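Local coordinates for spore cortex-lytic enzyme (Bacillus cereus ATCC 14579, PDB 6TCI), which probably acts as an N-acetylmuramyl-L-alanine amidase that hydrolyses the spore cortex during germination, this chain being its N-terminal, putative peptidoglycan-binding domain, at residues Q5-Q8 with E14-I17; Q20-Y25 with Q66-A71; G27-K32 with W39-A44; F48-K51 with P55-G58. All coordinates share one frame; numbering follows the deposited sequence.

Contact 1: Q5-Q8 with E14-I17; sequences QVIQ and EDVI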
loop_
_atom_site.group_PDB
_atom_site.type_symbol
_atom_site.label_atom_id
_atom_site.label_comp_id
_atom_site.label_asym_id
_atom_site.label_seq_id
_atom_site.Cartn_x
_atom_site.Cartn_y
_atom_site.Cartn_z
ATOM N N GLN A 5 -11.070 -6.386 0.187
ATOM C CA GLN A 5 -10.835 -6.269 1.619
ATOM C C GLN A 5 -9.850 -5.141 1.891
ATOM O O GLN A 5 -8.894 -4.941 1.137
ATOM C CB GLN A 5 -10.276 -7.573 2.186
ATOM C CG GLN A 5 -11.129 -8.784 1.871
ATOM C CD GLN A 5 -12.482 -8.715 2.545
ATOM O OE1 GLN A 5 -12.617 -9.049 3.721
ATOM N NE2 GLN A 5 -13.495 -8.273 1.802
ATOM N N VAL A 6 -10.096 -4.401 2.973
ATOM C CA VAL A 6 -9.181 -3.340 3.375
ATOM C C VAL A 6 -7.856 -3.958 3.794
ATOM O O VAL A 6 -7.822 -4.930 4.559
ATOM C CB VAL A 6 -9.797 -2.528 4.528
ATOM C CG1 VAL A 6 -8.779 -1.562 5.119
ATOM C CG2 VAL A 6 -11.034 -1.767 4.056
ATOM N N ILE A 7 -6.750 -3.396 3.297
ATOM C CA ILE A 7 -5.410 -3.869 3.638
ATOM C C ILE A 7 -4.881 -2.998 4.764
ATOM O O ILE A 7 -4.790 -1.772 4.618
ATOM C CB ILE A 7 -4.462 -3.815 2.431
ATOM C CG1 ILE A 7 -5.163 -4.233 1.138
ATOM C CG2 ILE A 7 -3.235 -4.684 2.686
ATOM C CD1 ILE A 7 -4.264 -4.083 -0.083
ATOM N N GLN A 8 -4.516 -3.620 5.884
ATOM C CA GLN A 8 -4.058 -2.848 7.029
ATOM C C GLN A 8 -3.018 -3.641 7.800
ATOM O O GLN A 8 -2.776 -4.820 7.533
ATOM C CB GLN A 8 -5.219 -2.460 7.940
ATOM C CG GLN A 8 -5.849 -3.640 8.615
ATOM C CD GLN A 8 -6.784 -3.213 9.719
ATOM O OE1 GLN A 8 -7.981 -3.475 9.666
ATOM N NE2 GLN A 8 -6.239 -2.539 10.726
ATOM N N GLU A 14 -1.449 -12.176 -0.424
ATOM C CA GLU A 14 -1.326 -11.672 -1.791
ATOM C C GLU A 14 -1.603 -10.177 -1.895
ATOM O O GLU A 14 -0.909 -9.477 -2.642
ATOM C CB GLU A 14 -2.221 -12.484 -2.727
ATOM C CG GLU A 14 -1.757 -13.920 -2.888
ATOM C CD GLU A 14 -1.539 -14.306 -4.333
ATOM O OE1 GLU A 14 -2.517 -14.729 -4.986
ATOM O OE2 GLU A 14 -0.391 -14.196 -4.811
ATOM N N ASP A 15 -2.622 -9.666 -1.189
ATOM C CA ASP A 15 -2.902 -8.232 -1.254
ATOM C C ASP A 15 -1.724 -7.427 -0.735
ATOM O O ASP A 15 -1.413 -6.357 -1.267
ATOM C CB ASP A 15 -4.134 -7.875 -0.420
ATOM C CG ASP A 15 -5.440 -8.030 -1.176
ATOM O OD1 ASP A 15 -5.427 -8.216 -2.411
ATOM O OD2 ASP A 15 -6.500 -7.954 -0.514
ATOM N N VAL A 16 -1.067 -7.917 0.321
ATOM C CA VAL A 16 0.068 -7.194 0.889
ATOM C C VAL A 16 1.269 -7.234 -0.049
ATOM O O VAL A 16 1.993 -6.239 -0.188
ATOM C CB VAL A 16 0.405 -7.733 2.289
ATOM C CG1 VAL A 16 1.588 -6.977 2.881
ATOM C CG2 VAL A 16 -0.803 -7.634 3.199
ATOM N N ILE A 17 1.523 -8.388 -0.677
ATOM C CA ILE A 17 2.589 -8.474 -1.677
ATOM C C ILE A 17 2.377 -7.446 -2.782
ATOM O O ILE A 17 3.302 -6.717 -3.158
ATOM C CB ILE A 17 2.696 -9.899 -2.247
ATOM C CG1 ILE A 17 3.100 -10.888 -1.160
ATOM C CG2 ILE A 17 3.719 -9.938 -3.374
ATOM C CD1 ILE A 17 2.915 -12.328 -1.553
#
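Ile7 reaches from the loop before helix 14-25 to the helix's first turn and divides its two branches between Asp15 and Val16. The longer branch goes to Asp15: Ile7 CD1 ends 3.8 Å from Asp15 CB, and the methyl meets the aliphatic root and backbone carbonyl of Asp15 rather than its carboxylate. The shorter branch goes to Val16, where Ile7 CG2 rests 3.9 Å from Val16 CG2, methyl against methyl. Both pairs meet at a slant. Forking at CB suits Ile7 to this place, since one residue can serve two neighbours on the helix. The branch toward Asp15 lies beside the backbone N of Ile7 (chi1 -39°), while CG2 stands anti to that N and is thereby turned to Val16. Val16 answers with the methyl beside its own backbone N.

Around the pair, Phe2 packs on both Ile7 and Asp15, Phe37 adds to the cover of Ile7, and the Ile7 backbone is hydrogen-bonded to that of Ala60. The carboxylate of Asp15 is turned to the chain start, where OD2 is hydrogen-bonded to Ser3 OG; the carbonyl O of Gln5, 4.2 Å from Asp15 OD2, is instead held by Lys65 NZ. Across the contact itself the chemistry is therefore apolar: dispersion and the burial of Ile7 and Val16 join loop to helix, while the polar atoms at its margin are satisfied by other parts of the chain.

Contact 2: Q20-Y25 with Q66-A71; sequences QSRLKY and QMLVKA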
loop_
_atom_site.group_PDB
_atom_site.type_symbol
_atom_site.label_atom_id
_atom_site.label_comp_id
_atom_site.label_asym_id
_atom_site.label_seq_id
_atom_site.Cartn_x
_atom_site.Cartn_y
_atom_site.Cartn_z
ATOM N N GLN A 20 2.878 -3.822 -1.321
ATOM C CA GLN A 20 4.287 -3.501 -1.127
ATOM C C GLN A 20 4.995 -3.318 -2.460
ATOM O O GLN A 20 5.830 -2.422 -2.604
ATOM C CB GLN A 20 4.978 -4.597 -0.316
ATOM C CG GLN A 20 4.548 -4.639 1.142
ATOM C CD GLN A 20 5.111 -5.844 1.865
ATOM O OE1 GLN A 20 5.451 -6.854 1.237
ATOM N NE2 GLN A 20 5.206 -5.755 3.191
ATOM N N SER A 21 4.666 -4.154 -3.446
ATOM C CA SER A 21 5.325 -4.067 -4.746
ATOM C C SER A 21 4.961 -2.778 -5.474
ATOM O O SER A 21 5.830 -2.133 -6.086
ATOM C CB SER A 21 4.950 -5.279 -5.601
ATOM O OG SER A 21 5.379 -6.492 -4.986
ATOM N N ARG A 22 3.678 -2.401 -5.456
ATOM C CA ARG A 22 3.296 -1.144 -6.096
ATOM C C ARG A 22 3.927 0.047 -5.384
ATOM O O ARG A 22 4.409 0.983 -6.034
ATOM C CB ARG A 22 1.776 -1.005 -6.142
ATOM C CG ARG A 22 1.119 -1.918 -7.166
ATOM C CD ARG A 22 -0.377 -1.657 -7.270
ATOM N NE ARG A 22 -1.072 -2.605 -8.143
ATOM C CZ ARG A 22 -1.218 -2.457 -9.457
ATOM N NH1 ARG A 22 -0.708 -1.396 -10.085
ATOM N NH2 ARG A 22 -1.886 -3.370 -10.150
ATOM N N LEU A 23 3.945 0.026 -4.047
ATOM C CA LEU A 23 4.580 1.113 -3.310
ATOM C C LEU A 23 6.076 1.167 -3.595
ATOM O O LEU A 23 6.665 2.250 -3.623
ATOM C CB LEU A 23 4.322 0.971 -1.809
ATOM C CG LEU A 23 2.897 1.237 -1.321
ATOM C CD1 LEU A 23 2.749 0.824 0.130
ATOM C CD2 LEU A 23 2.546 2.701 -1.474
ATOM N N LYS A 24 6.711 0.009 -3.789
ATOM C CA LYS A 24 8.130 0.003 -4.130
ATOM C C LYS A 24 8.358 0.600 -5.512
ATOM O O LYS A 24 9.264 1.421 -5.701
ATOM C CB LYS A 24 8.683 -1.418 -4.053
ATOM C CG LYS A 24 10.130 -1.533 -4.514
ATOM C CD LYS A 24 10.670 -2.930 -4.270
ATOM C CE LYS A 24 10.848 -3.199 -2.790
ATOM N NZ LYS A 24 11.859 -2.282 -2.191
ATOM N N TYR A 25 7.530 0.208 -6.485
ATOM C CA TYR A 25 7.655 0.734 -7.841
ATOM C C TYR A 25 7.519 2.248 -7.861
ATOM O O TYR A 25 8.175 2.926 -8.664
ATOM C CB TYR A 25 6.586 0.086 -8.724
ATOM C CG TYR A 25 6.789 0.285 -10.210
ATOM C CD1 TYR A 25 7.726 -0.460 -10.909
ATOM C CD2 TYR A 25 6.029 1.212 -10.916
ATOM C CE1 TYR A 25 7.903 -0.292 -12.259
ATOM C CE2 TYR A 25 6.207 1.394 -12.274
ATOM C CZ TYR A 25 7.145 0.634 -12.941
ATOM O OH TYR A 25 7.340 0.798 -14.295
ATOM N N GLN A 66 -7.385 2.249 -5.587
ATOM C CA GLN A 66 -7.606 2.770 -6.931
ATOM C C GLN A 66 -6.542 3.790 -7.304
ATOM O O GLN A 66 -6.052 3.802 -8.442
ATOM C CB GLN A 66 -9.003 3.378 -7.032
ATOM C CG GLN A 66 -10.106 2.332 -7.085
ATOM C CD GLN A 66 -11.458 2.879 -6.677
ATOM O OE1 GLN A 66 -11.658 4.094 -6.621
ATOM N NE2 GLN A 66 -12.395 1.981 -6.381
ATOM N N MET A 67 -6.156 4.642 -6.349
ATOM C CA MET A 67 -5.104 5.616 -6.610
ATOM C C MET A 67 -3.762 4.933 -6.848
ATOM O O MET A 67 -2.991 5.356 -7.714
ATOM C CB MET A 67 -5.012 6.597 -5.443
ATOM C CG MET A 67 -4.009 7.716 -5.651
ATOM S SD MET A 67 -4.600 8.983 -6.789
ATOM C CE MET A 67 -5.905 9.724 -5.816
ATOM N N LEU A 68 -3.470 3.879 -6.087
ATOM C CA LEU A 68 -2.197 3.186 -6.241
ATOM C C LEU A 68 -2.108 2.494 -7.598
ATOM O O LEU A 68 -1.050 2.509 -8.242
ATOM C CB LEU A 68 -2.004 2.208 -5.082
ATOM C CG LEU A 68 -0.637 1.534 -5.010
ATOM C CD1 LEU A 68 0.487 2.572 -5.006
ATOM C CD2 LEU A 68 -0.564 0.625 -3.789
ATOM N N VAL A 69 -3.217 1.909 -8.061
ATOM C CA VAL A 69 -3.256 1.318 -9.395
ATOM C C VAL A 69 -3.078 2.391 -10.466
ATOM O O VAL A 69 -2.320 2.206 -11.428
ATOM C CB VAL A 69 -4.558 0.514 -9.571
ATOM C CG1 VAL A 69 -4.719 0.080 -10.997
ATOM C CG2 VAL A 69 -4.566 -0.694 -8.628
ATOM N N LYS A 70 -3.765 3.524 -10.323
ATOM C CA LYS A 70 -3.619 4.609 -11.290
ATOM C C LYS A 70 -2.191 5.145 -11.311
ATOM O O LYS A 70 -1.639 5.431 -12.380
ATOM C CB LYS A 70 -4.618 5.720 -10.964
ATOM C CG LYS A 70 -4.610 6.896 -11.938
ATOM C CD LYS A 70 -5.635 7.951 -11.529
ATOM C CE LYS A 70 -5.630 9.138 -12.477
ATOM N N ALA A 71 -1.562 5.256 -10.139
ATOM C CA ALA A 71 -0.214 5.803 -10.039
ATOM C C ALA A 71 0.857 4.863 -10.583
ATOM O O ALA A 71 1.964 5.325 -10.881
ATOM C CB ALA A 71 0.107 6.129 -8.582
HETATM O O HOH W 1 -1.243 -0.196 -12.686
#
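Apolar packing between Arg22 and Leu68 forms the centre of this helix pair. Leu68 CG lies 3.7 Å from Arg22 CB, and its CD2 methyl touches the same carbon, so the leucine fork sits against the stem of the arginine. Its other methyl, Leu68 CD1, is 4.1 Å from Leu23 CD2, the two leucines crossing nearly at a right angle. With CG anti to the backbone N (chi1 -173°), Leu68 holds its fork out toward helix 14-25. Leu23 and Leu68 also pack on Phe48 of helix 39-51, which places their branched ends in the core.

A second kind of contact involves the flat end of Arg22. Its chain is extended from CG to NE, which carries the guanidinium past Leu68 to Val69. There Val69 CG2 sits over the centre of one guanidinium face, 3.9 Å from Arg22 CZ. Arginine suits this boundary because its methylenes can pack with leucine while the charged head remains near the surface.

Polar links engage that head as well. One water accepts from Arg22 NH1 and donates to Val69 O, each bond 2.9 Å long; the water lies in the guanidinium plane and bridges the helices. Arg22 NH1 also bonds Thr72 OG1, and NE forms a salt bridge with Glu18.

The segment axes approach to 10.0 Å and cross at 47°. This is the packing of the first and last helices in a compact three-helix domain, consistent with the helical peptidoglycan-binding family to which the sequence belongs.

Contact 3: G27-K32 with W39-A44; sequences GFYTGK and WGTYWA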
loop_
_atom_site.group_PDB
_atom_site.type_symbol
_atom_site.label_atom_id
_atom_site.label_comp_id
_atom_site.label_asym_id
_atom_site.label_seq_id
_atom_site.Cartn_x
_atom_site.Cartn_y
_atom_site.Cartn_z
ATOM N N GLY A 27 8.408 4.181 -5.361
ATOM C CA GLY A 27 9.481 4.769 -4.577
ATOM C C GLY A 27 9.165 5.025 -3.121
ATOM O O GLY A 27 9.882 5.800 -2.476
ATOM N N PHE A 28 8.114 4.420 -2.585
ATOM C CA PHE A 28 7.742 4.642 -1.194
ATOM C C PHE A 28 8.153 3.513 -0.261
ATOM O O PHE A 28 8.466 3.777 0.906
ATOM C CB PHE A 28 6.230 4.851 -1.067
ATOM C CG PHE A 28 5.739 6.110 -1.702
ATOM C CD1 PHE A 28 5.749 7.306 -1.001
ATOM C CD2 PHE A 28 5.269 6.101 -3.003
ATOM C CE1 PHE A 28 5.298 8.476 -1.590
ATOM C CE2 PHE A 28 4.825 7.265 -3.603
ATOM C CZ PHE A 28 4.833 8.451 -2.893
ATOM N N TYR A 29 8.145 2.268 -0.731
ATOM C CA TYR A 29 8.452 1.113 0.104
ATOM C C TYR A 29 9.871 0.648 -0.195
ATOM O O TYR A 29 10.160 0.213 -1.314
ATOM C CB TYR A 29 7.456 -0.018 -0.141
ATOM C CG TYR A 29 7.695 -1.225 0.731
ATOM C CD1 TYR A 29 7.372 -1.209 2.082
ATOM C CD2 TYR A 29 8.250 -2.382 0.208
ATOM C CE1 TYR A 29 7.597 -2.311 2.883
ATOM C CE2 TYR A 29 8.479 -3.486 1.003
ATOM C CZ TYR A 29 8.150 -3.446 2.337
ATOM O OH TYR A 29 8.377 -4.548 3.130
ATOM N N THR A 30 10.740 0.724 0.819
ATOM C CA THR A 30 12.170 0.478 0.680
ATOM C C THR A 30 12.594 -0.937 1.047
ATOM O O THR A 30 13.661 -1.377 0.598
ATOM C CB THR A 30 12.957 1.467 1.560
ATOM O OG1 THR A 30 12.770 1.141 2.943
ATOM C CG2 THR A 30 12.482 2.890 1.332
ATOM N N GLY A 31 11.805 -1.649 1.849
ATOM C CA GLY A 31 12.220 -2.922 2.395
ATOM C C GLY A 31 11.992 -4.083 1.446
ATOM O O GLY A 31 11.685 -3.925 0.262
ATOM N N LYS A 32 12.162 -5.284 1.990
ATOM C CA LYS A 32 11.930 -6.497 1.225
ATOM C C LYS A 32 10.431 -6.711 1.087
ATOM O O LYS A 32 9.684 -6.578 2.065
ATOM C CB LYS A 32 12.557 -7.699 1.933
ATOM C CG LYS A 32 12.575 -8.967 1.097
ATOM N N TRP A 39 5.500 -2.057 10.122
ATOM C CA TRP A 39 5.821 -0.632 10.164
ATOM C C TRP A 39 6.248 -0.102 8.800
ATOM O O TRP A 39 5.807 0.976 8.377
ATOM C CB TRP A 39 6.931 -0.366 11.182
ATOM C CG TRP A 39 7.648 0.910 10.865
ATOM C CD1 TRP A 39 8.858 1.040 10.257
ATOM C CD2 TRP A 39 7.164 2.241 11.086
ATOM N NE1 TRP A 39 9.167 2.370 10.097
ATOM C CE2 TRP A 39 8.146 3.129 10.603
ATOM C CE3 TRP A 39 6.003 2.766 11.659
ATOM C CZ2 TRP A 39 7.994 4.512 10.657
ATOM C CZ3 TRP A 39 5.858 4.142 11.723
ATOM C CH2 TRP A 39 6.846 4.997 11.222
ATOM N N GLY A 40 7.110 -0.836 8.097
ATOM C CA GLY A 40 7.622 -0.321 6.842
ATOM C C GLY A 40 6.535 -0.122 5.809
ATOM O O GLY A 40 6.605 0.806 4.997
ATOM N N THR A 41 5.517 -0.982 5.830
ATOM C CA THR A 41 4.389 -0.849 4.916
ATOM C C THR A 41 3.458 0.273 5.354
ATOM O O THR A 41 2.959 1.035 4.518
ATOM C CB THR A 41 3.646 -2.185 4.858
ATOM O OG1 THR A 41 4.571 -3.231 4.525
ATOM C CG2 THR A 41 2.532 -2.152 3.838
ATOM N N TYR A 42 3.221 0.381 6.663
ATOM C CA TYR A 42 2.427 1.474 7.216
ATOM C C TYR A 42 3.031 2.818 6.841
ATOM O O TYR A 42 2.335 3.716 6.345
ATOM C CB TYR A 42 2.412 1.299 8.734
ATOM C CG TYR A 42 1.697 2.346 9.563
ATOM C CD1 TYR A 42 0.322 2.289 9.766
ATOM C CD2 TYR A 42 2.415 3.353 10.203
ATOM C CE1 TYR A 42 -0.322 3.232 10.551
ATOM C CE2 TYR A 42 1.779 4.292 11.001
ATOM C CZ TYR A 42 0.415 4.229 11.174
ATOM O OH TYR A 42 -0.213 5.168 11.960
ATOM N N TRP A 43 4.344 2.968 7.062
ATOM C CA TRP A 43 5.050 4.207 6.743
ATOM C C TRP A 43 4.975 4.523 5.251
ATOM O O TRP A 43 4.609 5.639 4.855
ATOM C CB TRP A 43 6.501 4.050 7.201
ATOM C CG TRP A 43 7.435 5.175 6.872
ATOM C CD1 TRP A 43 8.499 5.121 6.022
ATOM C CD2 TRP A 43 7.428 6.498 7.422
ATOM N NE1 TRP A 43 9.143 6.332 5.988
ATOM C CE2 TRP A 43 8.504 7.198 6.837
ATOM C CE3 TRP A 43 6.606 7.165 8.334
ATOM C CZ2 TRP A 43 8.789 8.528 7.144
ATOM C CZ3 TRP A 43 6.888 8.491 8.633
ATOM C CH2 TRP A 43 7.971 9.154 8.042
ATOM N N ALA A 44 5.329 3.549 4.407
ATOM C CA ALA A 44 5.282 3.762 2.963
ATOM C C ALA A 44 3.884 4.145 2.506
ATOM O O ALA A 44 3.716 5.043 1.675
ATOM C CB ALA A 44 5.734 2.496 2.234
#
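The ring of Tyr29 turns an edge to helix 39-51: the carbonyl O of Gly40 and the methyl of Ala44 both lie near the ring plane at its rim. Tyr29 CD1 is 3.6 Å from Gly40 O, and CE1 is equally close to Thr41 OG1, which approaches obliquely. One ring face is occupied by Gly31 N, 3.9 Å above its centre, as the loop folds back over its own tyrosine. A chi1 of -178°, which sets CG opposite the backbone N, directs the ring along the helix's first turn. The Phe28 ring runs farther along helix 39-51, onto Asn47 and Lys51, and reaches Phe52.

Nearer the backbone, Ala44 CB comes within 3.3 Å of Phe28 O and 3.9 Å of Tyr29 CB. Alanine fits because a single methyl lets the loop pass so close. The loop leaves helix 14-25 through a Schellman motif at Gly27, whose phi is positive, so the contact joins the domain's first two helices.

The polar ends are satisfied without crossing from loop to helix 39-51. Tyr29 OH donates to Lys32 O at 2.6 Å, from above the carbonyl plane, while Thr41 OG1 is hydrogen-bonded to Gln20 NE2. The tyrosine is thus tethered at its hydroxyl by its own loop, and what holds loop to helix is close van der Waals contact in a buried setting.

Contact 4: F48-K51 with P55-G58; sequences FQEK and PVDG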
loop_
_atom_site.group_PDB
_atom_site.type_symbol
_atom_site.label_atom_id
_atom_site.label_comp_id
_atom_site.label_asym_id
_atom_site.label_seq_id
_atom_site.Cartn_x
_atom_site.Cartn_y
_atom_site.Cartn_z
ATOM N N PHE A 48 2.620 7.585 0.706
ATOM C CA PHE A 48 1.915 7.568 -0.569
ATOM C C PHE A 48 0.609 8.345 -0.475
ATOM O O PHE A 48 0.291 9.157 -1.353
ATOM C CB PHE A 48 1.641 6.126 -1.000
ATOM C CG PHE A 48 0.732 6.029 -2.181
ATOM C CD1 PHE A 48 1.238 6.170 -3.462
ATOM C CD2 PHE A 48 -0.629 5.838 -2.023
ATOM C CE1 PHE A 48 0.415 6.115 -4.562
ATOM C CE2 PHE A 48 -1.462 5.776 -3.131
ATOM C CZ PHE A 48 -0.932 5.921 -4.399
ATOM N N GLN A 49 -0.171 8.094 0.584
ATOM C CA GLN A 49 -1.433 8.809 0.746
ATOM C C GLN A 49 -1.215 10.315 0.797
ATOM O O GLN A 49 -1.946 11.072 0.148
ATOM C CB GLN A 49 -2.175 8.304 1.985
ATOM C CG GLN A 49 -2.715 6.891 1.800
ATOM C CD GLN A 49 -3.293 6.325 3.080
ATOM O OE1 GLN A 49 -2.748 6.535 4.163
ATOM N NE2 GLN A 49 -4.401 5.606 2.961
ATOM N N GLU A 50 -0.207 10.766 1.551
ATOM C CA GLU A 50 0.077 12.194 1.649
ATOM C C GLU A 50 0.437 12.775 0.288
ATOM O O GLU A 50 -0.100 13.814 -0.116
ATOM C CB GLU A 50 1.197 12.433 2.664
ATOM C CG GLU A 50 1.557 13.903 2.860
ATOM C CD GLU A 50 1.022 14.459 4.161
ATOM O OE1 GLU A 50 1.042 13.728 5.176
ATOM O OE2 GLU A 50 0.584 15.629 4.167
ATOM N N LYS A 51 1.334 12.104 -0.441
ATOM C CA LYS A 51 1.781 12.612 -1.734
ATOM C C LYS A 51 0.626 12.710 -2.722
ATOM O O LYS A 51 0.567 13.647 -3.529
ATOM C CB LYS A 51 2.873 11.699 -2.300
ATOM C CG LYS A 51 3.426 12.128 -3.658
ATOM C CD LYS A 51 4.201 13.447 -3.561
ATOM C CE LYS A 51 5.442 13.297 -2.694
ATOM N NZ LYS A 51 6.399 14.422 -2.883
ATOM N N PRO A 55 -6.626 10.982 2.344
ATOM C CA PRO A 55 -6.550 10.962 3.808
ATOM C C PRO A 55 -5.443 10.019 4.251
ATOM O O PRO A 55 -5.324 8.899 3.749
ATOM C CB PRO A 55 -7.929 10.438 4.225
ATOM C CG PRO A 55 -8.826 10.801 3.087
ATOM C CD PRO A 55 -7.983 10.694 1.849
ATOM N N VAL A 56 -4.619 10.490 5.181
ATOM C CA VAL A 56 -3.427 9.768 5.612
ATOM C C VAL A 56 -3.787 8.945 6.842
ATOM O O VAL A 56 -3.999 9.492 7.930
ATOM C CB VAL A 56 -2.268 10.730 5.900
ATOM C CG1 VAL A 56 -1.026 9.951 6.320
ATOM C CG2 VAL A 56 -1.989 11.606 4.684
ATOM N N ASP A 57 -3.860 7.623 6.674
ATOM C CA ASP A 57 -4.249 6.761 7.785
ATOM C C ASP A 57 -3.533 5.411 7.806
ATOM O O ASP A 57 -3.553 4.719 8.830
ATOM C CB ASP A 57 -5.763 6.561 7.821
ATOM C CG ASP A 57 -6.328 6.139 6.485
ATOM O OD1 ASP A 57 -5.663 5.354 5.772
ATOM O OD2 ASP A 57 -7.450 6.589 6.147
ATOM N N GLY A 58 -2.894 5.018 6.702
ATOM C CA GLY A 58 -2.216 3.738 6.691
ATOM C C GLY A 58 -3.102 2.531 6.487
ATOM O O GLY A 58 -2.646 1.404 6.721
#
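Gln49 extends from the last turns of helix 39-51 into the loop 55-58 and uses both ends of its amide there. Gln49 OE1 accepts two backbone N-H groups, from Asp57 N and Gly58 N, each at 3.0 Å. Both bonds are nearly straight, yet they arrive differently: Asp57 N stands well above the amide's carbonyl plane, whereas Gly58 N is tilted only 17° from it. The other end donates, with Gln49 NE2 3.1 Å from Asp57 OD1, meeting that oxygen from above the carboxylate plane. Amide and carboxylate are steeply inclined to each other, 70° between their planes.

Gln49 NE2 is also bonded to Thr64 OG1, and Asp57 OD1 takes its stronger bond from Leu59 N, so the acid ties the next part of the loop to the same amide. With three hydrogen bonds across the contact and a further one to Thr64, the buried amide is held in its rotation. Glutamine suits the site by offering an acceptor and a donor on one neutral group, carried by a side chain long enough to reach the loop. Gly58 adopts a positive phi of 79°, readily available to glycine, as its N-H is given to OE1.

Alongside, Val56 CG2 packs 3.7 Å from Glu50 N, its methyl lying over the helix backbone. A buried glutamine thus joins helix 39-51 to the loop leading into helix 62-71, within a putative peptidoglycan-binding domain of three helices.

Contacts 1 and 2 share helix 14-25, contacts 3 and 4 share helix 39-51, and contact 2 brings in helix 62-71. Contact 3 is the buried one; the other three are partly buried, and contacts 1 and 4 lie on opposite sides of the chain's centre, their own centres about 16 Å apart. Contact 2 alone pairs helix with helix, while the rest fasten loops to helices. Their chemistry differs accordingly: contacts 1 and 3 rely on van der Waals packing, contact 2 adds a water bridge at its margin, and contact 4 is bonded directly. Phe48 of contact 4 packs on Leu23 and Leu68 of contact 2, and Gln20 bonded to Thr41 connects contacts 2 and 3.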